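Local atomic coordinates of prolyl endopeptidase (Myxococcus xanthus, PDB entry 2BKL), a protein that probably cleaves oligopeptides on the carboxyl side of proline, and less readily of alanine, as a serine protease of the prolyl oligopeptidase family. Residues F433-K438 with G476-A481; K525-Y530 with E548-V553. All coordinates share one frame; numbering follows the deposited sequence.

Contact 1. Residues F433-K438 with G476-A481; sequences FVVHRK and GVYAVA
Val434 and Val477 meet methyl to methyl, CG1 of Val434 lying 3.5 Å from CG1 of Val477, which is tighter than usual for two carbons. In Val434, CG1 is anti to the backbone N (chi1 -172°), and this sets it against the valine diagonally across strands 429-437 and 477-481, an antiparallel part of the mixed sheet of the alpha/beta-hydrolase domain. CG2 of Val434 lies 4.5 Å from Ala479 CB, across the non-hydrogen-bonded pair Val434–Ala479. Next along, His436 CB rests 4.1 Å from Val477 CG2.

The other face of the sheet carries Phe433, Val435, Tyr478 and Val480. Val435 CG2 sits at the edge of the Tyr478 ring, near its plane, so the valine flanks the ring. Beneath these two side chains runs a hydrogen-bonded pair, with Val435 N 2.7 Å from Tyr478 O and Tyr478 N 3.0 Å from Val435 O; Phe433 and Val480 are joined by a similar pair of bonds. Where direct pairing ends, a water accepts from Arg437 N and donates to Gly476 O.

His436 turns its imidazole back on its own strand: ND1 donates to Arg437 O over 2.8 Å, nearly straight at 175°, with the oxygen in the ring plane but the nitrogen above the carbonyl plane. NE2 bonds to Glu418 on the adjoining strand 415-423, so the ring is gripped at both nitrogens. With ND1 donating, a Glu418 carboxylate at NE2 would probably favour a doubly protonated ring, whose charge that carboxylate could offset in this buried setting.

Contact 2. Residues K525-Y530 with E548-V553; sequences KRLAIY and ELYGAV
Strands 527-532 and 552-556, which meet here through Leu527, Ala528, Ile529, Ala552 and Val553, are the parallel strands of a beta-alpha-beta crossover in the alpha/beta-hydrolase domain, linked by helix 534-545. Leu527 O is gripped by two amides where strand 552-556 begins: Gly551 N at 2.8 Å, close to the C=O direction, and Ala552 N at 3.2 Å, tilted from the carbonyl plane. Ile529 N then bonds to Ala552 O at 3.0 Å. Gly551, with no side chain, brings its CA within 4.3 Å of Lys525 CA.

Ile529 dominates the apolar side. Its chi1 of 54° puts CG1 between the backbone N and the carbonyl carbon, and an extended chi2 of 173° carries CD1 over the centre of the Tyr550 ring, 4.0 Å from its centroid, a CH-pi contact. Leu549 CB covers the opposite face. Ile529 CG2 touches Tyr550 CD1 at 3.7 Å, and Ile529 CG1 lies alongside Val553 CG2 at 3.8 Å. An alanine at Ile529 would probably take away the CD1 contact on one face of the Tyr550 ring and open a gap beside Val553.

Tyr550 is thus clamped on both faces while its hydroxyl bonds to His510 of helix 503-518, so apolar packing and a polar tether together fix the ring's position.

Overall arrangement
Both contacts belong to one mixed sheet, and strand 448-451 runs between them: Ala479 of contact 1 touches Leu450, while Ala528 of contact 2 touches Leu449. Their centres are 15 Å apart and their nearest atoms about 7 Å, with no direct touch. Contact 1 is antiparallel and lies toward the strand 415-423 margin; contact 2 lies where the strands run parallel. Neither includes a residue of the ligand pocket, yet two strands lead to it. Tyr453 lies two residues past strand 448-451, and Ser533 directly follows strand 527-532; both line the bound ligand's site, and the turn at Ser533 is consistent with the nucleophile elbow of alpha/beta hydrolases.

Contact 1. Residues F433-K438 with G476-A481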
loop_
_atom_site.group_PDB
_atom_site.type_symbol
_atom_site.label_atom_id
_atom_site.label_comp_id
_atom_site.label_asym_id
_atom_site.label_seq_id
_atom_site.Cartn_x
_atom_site.Cartn_y
_atom_site.Cartn_z
ATOM N N PHE A 433 12.736 10.802 8.438
ATOM C CA PHE A 433 12.528 10.579 9.865
ATOM C C PHE A 433 13.587 9.659 10.421
ATOM O O PHE A 433 13.955 8.676 9.787
ATOM C CB PHE A 433 11.153 9.963 10.130
ATOM C CG PHE A 433 9.984 10.782 9.673
ATOM C CD1 PHE A 433 9.623 11.937 10.353
ATOM C CD2 PHE A 433 9.202 10.374 8.586
ATOM C CE1 PHE A 433 8.524 12.698 9.943
ATOM C CE2 PHE A 433 8.095 11.110 8.210
ATOM C CZ PHE A 433 7.762 12.257 8.860
ATOM N N VAL A 434 14.091 9.977 11.611
ATOM C CA VAL A 434 15.090 9.159 12.277
ATOM C C VAL A 434 14.621 8.890 13.686
ATOM O O VAL A 434 14.350 9.825 14.447
ATOM C CB VAL A 434 16.496 9.796 12.257
ATOM C CG1 VAL A 434 17.514 8.795 12.806
ATOM C CG2 VAL A 434 16.896 10.222 10.851
ATOM N N VAL A 435 14.514 7.619 14.043
ATOM C CA VAL A 435 13.918 7.204 15.318
ATOM C C VAL A 435 14.935 6.388 16.094
ATOM O O VAL A 435 15.603 5.501 15.561
ATOM C CB VAL A 435 12.640 6.329 15.078
ATOM C CG1 VAL A 435 11.931 6.060 16.389
ATOM C CG2 VAL A 435 11.692 6.996 14.051
ATOM N N HIS A 436 15.082 6.691 17.374
ATOM C CA HIS A 436 16.044 5.986 18.210
ATOM C C HIS A 436 15.776 6.265 19.679
ATOM O O HIS A 436 15.048 7.181 20.030
ATOM C CB HIS A 436 17.475 6.402 17.862
ATOM C CG HIS A 436 17.665 7.879 17.840
ATOM N ND1 HIS A 436 17.902 8.627 18.982
ATOM C CD2 HIS A 436 17.655 8.759 16.815
ATOM C CE1 HIS A 436 18.007 9.902 18.651
ATOM N NE2 HIS A 436 17.861 10.007 17.343
ATOM N N ARG A 437 16.416 5.487 20.552
ATOM C CA ARG A 437 16.390 5.809 21.979
ATOM C C ARG A 437 16.991 7.190 22.221
ATOM O O ARG A 437 17.970 7.587 21.572
ATOM C CB ARG A 437 17.185 4.788 22.791
ATOM C CG ARG A 437 16.527 3.435 22.937
ATOM C CD ARG A 437 17.346 2.463 23.736
ATOM N NE ARG A 437 17.395 2.921 25.119
ATOM C CZ ARG A 437 16.412 2.706 26.007
ATOM N NH1 ARG A 437 15.325 1.995 25.687
ATOM N NH2 ARG A 437 16.517 3.209 27.231
ATOM N N LYS A 438 16.458 7.891 23.210
ATOM C CA LYS A 438 17.023 9.179 23.619
ATOM C C LYS A 438 18.485 9.098 24.009
ATOM O O LYS A 438 19.225 10.050 23.774
ATOM C CB LYS A 438 16.201 9.793 24.764
ATOM C CG LYS A 438 14.864 10.278 24.321
ATOM C CD LYS A 438 14.102 11.044 25.419
ATOM C CE LYS A 438 12.674 11.360 25.005
ATOM N NZ LYS A 438 11.870 11.796 26.169
ATOM N N GLY A 476 19.487 0.378 18.248
ATOM C CA GLY A 476 19.385 0.606 16.830
ATOM C C GLY A 476 18.716 1.913 16.464
ATOM O O GLY A 476 18.056 2.547 17.270
ATOM N N VAL A 477 18.929 2.305 15.211
ATOM C CA VAL A 477 18.302 3.482 14.602
ATOM C C VAL A 477 17.411 2.990 13.488
ATOM O O VAL A 477 17.789 2.088 12.733
ATOM C CB VAL A 477 19.374 4.416 14.049
ATOM C CG1 VAL A 477 18.786 5.591 13.218
ATOM C CG2 VAL A 477 20.286 4.925 15.197
ATOM N N TYR A 478 16.231 3.568 13.412
ATOM C CA TYR A 478 15.284 3.303 12.319
ATOM C C TYR A 478 15.075 4.589 11.571
ATOM O O TYR A 478 14.726 5.614 12.173
ATOM C CB TYR A 478 13.951 2.807 12.868
ATOM C CG TYR A 478 12.885 2.528 11.830
ATOM C CD1 TYR A 478 13.061 1.545 10.879
ATOM C CD2 TYR A 478 11.689 3.224 11.845
ATOM C CE1 TYR A 478 12.063 1.271 9.932
ATOM C CE2 TYR A 478 10.693 2.958 10.923
ATOM C CZ TYR A 478 10.896 1.989 9.973
ATOM O OH TYR A 478 9.899 1.693 9.026
ATOM N N ALA A 479 15.278 4.575 10.254
ATOM C CA ALA A 479 15.159 5.778 9.441
ATOM C C ALA A 479 14.237 5.510 8.279
ATOM O O ALA A 479 14.267 4.417 7.705
ATOM C CB ALA A 479 16.538 6.207 8.931
ATOM N N VAL A 480 13.417 6.495 7.930
ATOM C CA VAL A 480 12.441 6.392 6.846
ATOM C C VAL A 480 12.605 7.641 5.956
ATOM O O VAL A 480 12.373 8.759 6.410
ATOM C CB VAL A 480 10.984 6.296 7.393
ATOM C CG1 VAL A 480 10.010 6.115 6.238
ATOM C CG2 VAL A 480 10.865 5.144 8.403
ATOM N N ALA A 481 13.015 7.439 4.706
ATOM C CA ALA A 481 13.263 8.550 3.787
ATOM C C ALA A 481 12.058 8.831 2.929
ATOM O O ALA A 481 11.438 7.879 2.403
ATOM C CB ALA A 481 14.478 8.268 2.939
HETATM O O HOH W 1 17.949 3.148 19.883
#

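Contact 2. Residues K525-Y530 with E548-V553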
loop_
_atom_site.group_PDB
_atom_site.type_symbol
_atom_site.label_atom_id
_atom_site.label_comp_id
_atom_site.label_asym_id
_atom_site.label_seq_id
_atom_site.Cartn_x
_atom_site.Cartn_y
_atom_site.Cartn_z
ATOM N N LYS A 525 28.998 -0.983 7.355
ATOM C CA LYS A 525 28.898 -2.377 7.829
ATOM C C LYS A 525 27.862 -2.577 8.923
ATOM O O LYS A 525 27.562 -3.722 9.330
ATOM C CB LYS A 525 30.264 -2.933 8.294
ATOM C CG LYS A 525 30.766 -2.400 9.628
ATOM C CD LYS A 525 32.193 -2.927 9.969
ATOM C CE LYS A 525 33.289 -2.382 9.036
ATOM N NZ LYS A 525 34.643 -2.322 9.692
ATOM N N ARG A 526 27.298 -1.472 9.413
ATOM C CA ARG A 526 26.259 -1.512 10.410
ATOM C C ARG A 526 24.922 -0.983 9.869
ATOM O O ARG A 526 23.976 -0.778 10.642
ATOM C CB ARG A 526 26.688 -0.652 11.594
ATOM C CG ARG A 526 27.937 -1.162 12.301
ATOM C CD ARG A 526 27.635 -2.322 13.226
ATOM N NE ARG A 526 27.230 -1.812 14.527
ATOM C CZ ARG A 526 26.973 -2.562 15.596
ATOM N NH1 ARG A 526 26.960 -3.879 15.514
ATOM N NH2 ARG A 526 26.682 -1.978 16.748
ATOM N N LEU A 527 24.827 -0.799 8.556
ATOM C CA LEU A 527 23.635 -0.244 7.925
ATOM C C LEU A 527 22.911 -1.278 7.092
ATOM O O LEU A 527 23.492 -1.875 6.198
ATOM C CB LEU A 527 24.023 0.949 7.036
ATOM C CG LEU A 527 22.897 1.617 6.229
ATOM C CD1 LEU A 527 21.854 2.190 7.150
ATOM C CD2 LEU A 527 23.436 2.669 5.284
ATOM N N ALA A 528 21.633 -1.434 7.365
ATOM C CA ALA A 528 20.738 -2.278 6.553
ATOM C C ALA A 528 19.686 -1.410 5.868
ATOM O O ALA A 528 19.256 -0.376 6.392
ATOM C CB ALA A 528 20.066 -3.311 7.428
ATOM N N ILE A 529 19.253 -1.860 4.698
ATOM C CA ILE A 529 18.127 -1.268 3.992
ATOM C C ILE A 529 17.029 -2.273 3.802
ATOM O O ILE A 529 17.274 -3.467 3.638
ATOM C CB ILE A 529 18.548 -0.646 2.662
ATOM C CG1 ILE A 529 19.298 -1.625 1.743
ATOM C CG2 ILE A 529 19.344 0.627 2.915
ATOM C CD1 ILE A 529 19.580 -1.087 0.375
ATOM N N TYR A 530 15.798 -1.779 3.830
ATOM C CA TYR A 530 14.588 -2.581 3.692
ATOM C C TYR A 530 13.640 -1.895 2.722
ATOM O O TYR A 530 13.422 -0.689 2.807
ATOM C CB TYR A 530 13.834 -2.784 5.039
ATOM C CG TYR A 530 12.530 -3.593 4.876
ATOM C CD1 TYR A 530 11.364 -2.997 4.364
ATOM C CD2 TYR A 530 12.474 -4.932 5.124
ATOM C CE1 TYR A 530 10.198 -3.724 4.162
ATOM C CE2 TYR A 530 11.295 -5.659 4.952
ATOM C CZ TYR A 530 10.184 -5.059 4.452
ATOM O OH TYR A 530 9.023 -5.816 4.285
ATOM N N GLU A 548 28.825 -0.908 -1.708
ATOM C CA GLU A 548 29.713 -0.475 -0.649
ATOM C C GLU A 548 29.083 0.393 0.413
ATOM O O GLU A 548 29.656 0.555 1.478
ATOM C CB GLU A 548 30.951 0.208 -1.251
ATOM C CG GLU A 548 30.733 1.609 -1.784
ATOM C CD GLU A 548 30.054 1.717 -3.160
ATOM O OE1 GLU A 548 29.742 0.701 -3.828
ATOM O OE2 GLU A 548 29.899 2.868 -3.624
ATOM N N LEU A 549 27.909 0.944 0.151
ATOM C CA LEU A 549 27.230 1.786 1.156
ATOM C C LEU A 549 26.464 0.996 2.218
ATOM O O LEU A 549 26.054 1.580 3.214
ATOM C CB LEU A 549 26.247 2.747 0.487
ATOM C CG LEU A 549 26.768 3.800 -0.464
ATOM C CD1 LEU A 549 25.637 4.651 -1.031
ATOM C CD2 LEU A 549 27.780 4.692 0.222
ATOM N N TYR A 550 26.265 -0.297 2.007
ATOM C CA TYR A 550 25.303 -1.086 2.764
ATOM C C TYR A 550 25.910 -2.366 3.315
ATOM O O TYR A 550 26.748 -2.997 2.659
ATOM C CB TYR A 550 24.116 -1.442 1.862
ATOM C CG TYR A 550 23.545 -0.252 1.105
ATOM C CD1 TYR A 550 22.820 0.734 1.769
ATOM C CD2 TYR A 550 23.739 -0.097 -0.259
ATOM C CE1 TYR A 550 22.307 1.804 1.091
ATOM C CE2 TYR A 550 23.242 0.986 -0.968
ATOM C CZ TYR A 550 22.519 1.951 -0.278
ATOM O OH TYR A 550 22.048 3.038 -0.948
ATOM N N GLY A 551 25.510 -2.735 4.528
ATOM C CA GLY A 551 25.915 -3.974 5.153
ATOM C C GLY A 551 24.944 -5.127 4.920
ATOM O O GLY A 551 25.355 -6.305 4.844
ATOM N N ALA A 552 23.662 -4.803 4.804
ATOM C CA ALA A 552 22.638 -5.824 4.601
ATOM C C ALA A 552 21.436 -5.237 3.880
ATOM O O ALA A 552 21.180 -4.018 3.937
ATOM C CB ALA A 552 22.243 -6.430 5.913
ATOM N N VAL A 553 20.697 -6.118 3.218
ATOM C CA VAL A 553 19.519 -5.744 2.437
ATOM C C VAL A 553 18.430 -6.745 2.745
ATOM O O VAL A 553 18.660 -7.973 2.677
ATOM C CB VAL A 553 19.823 -5.799 0.947
ATOM C CG1 VAL A 553 18.588 -5.568 0.079
ATOM C CG2 VAL A 553 20.931 -4.836 0.552
#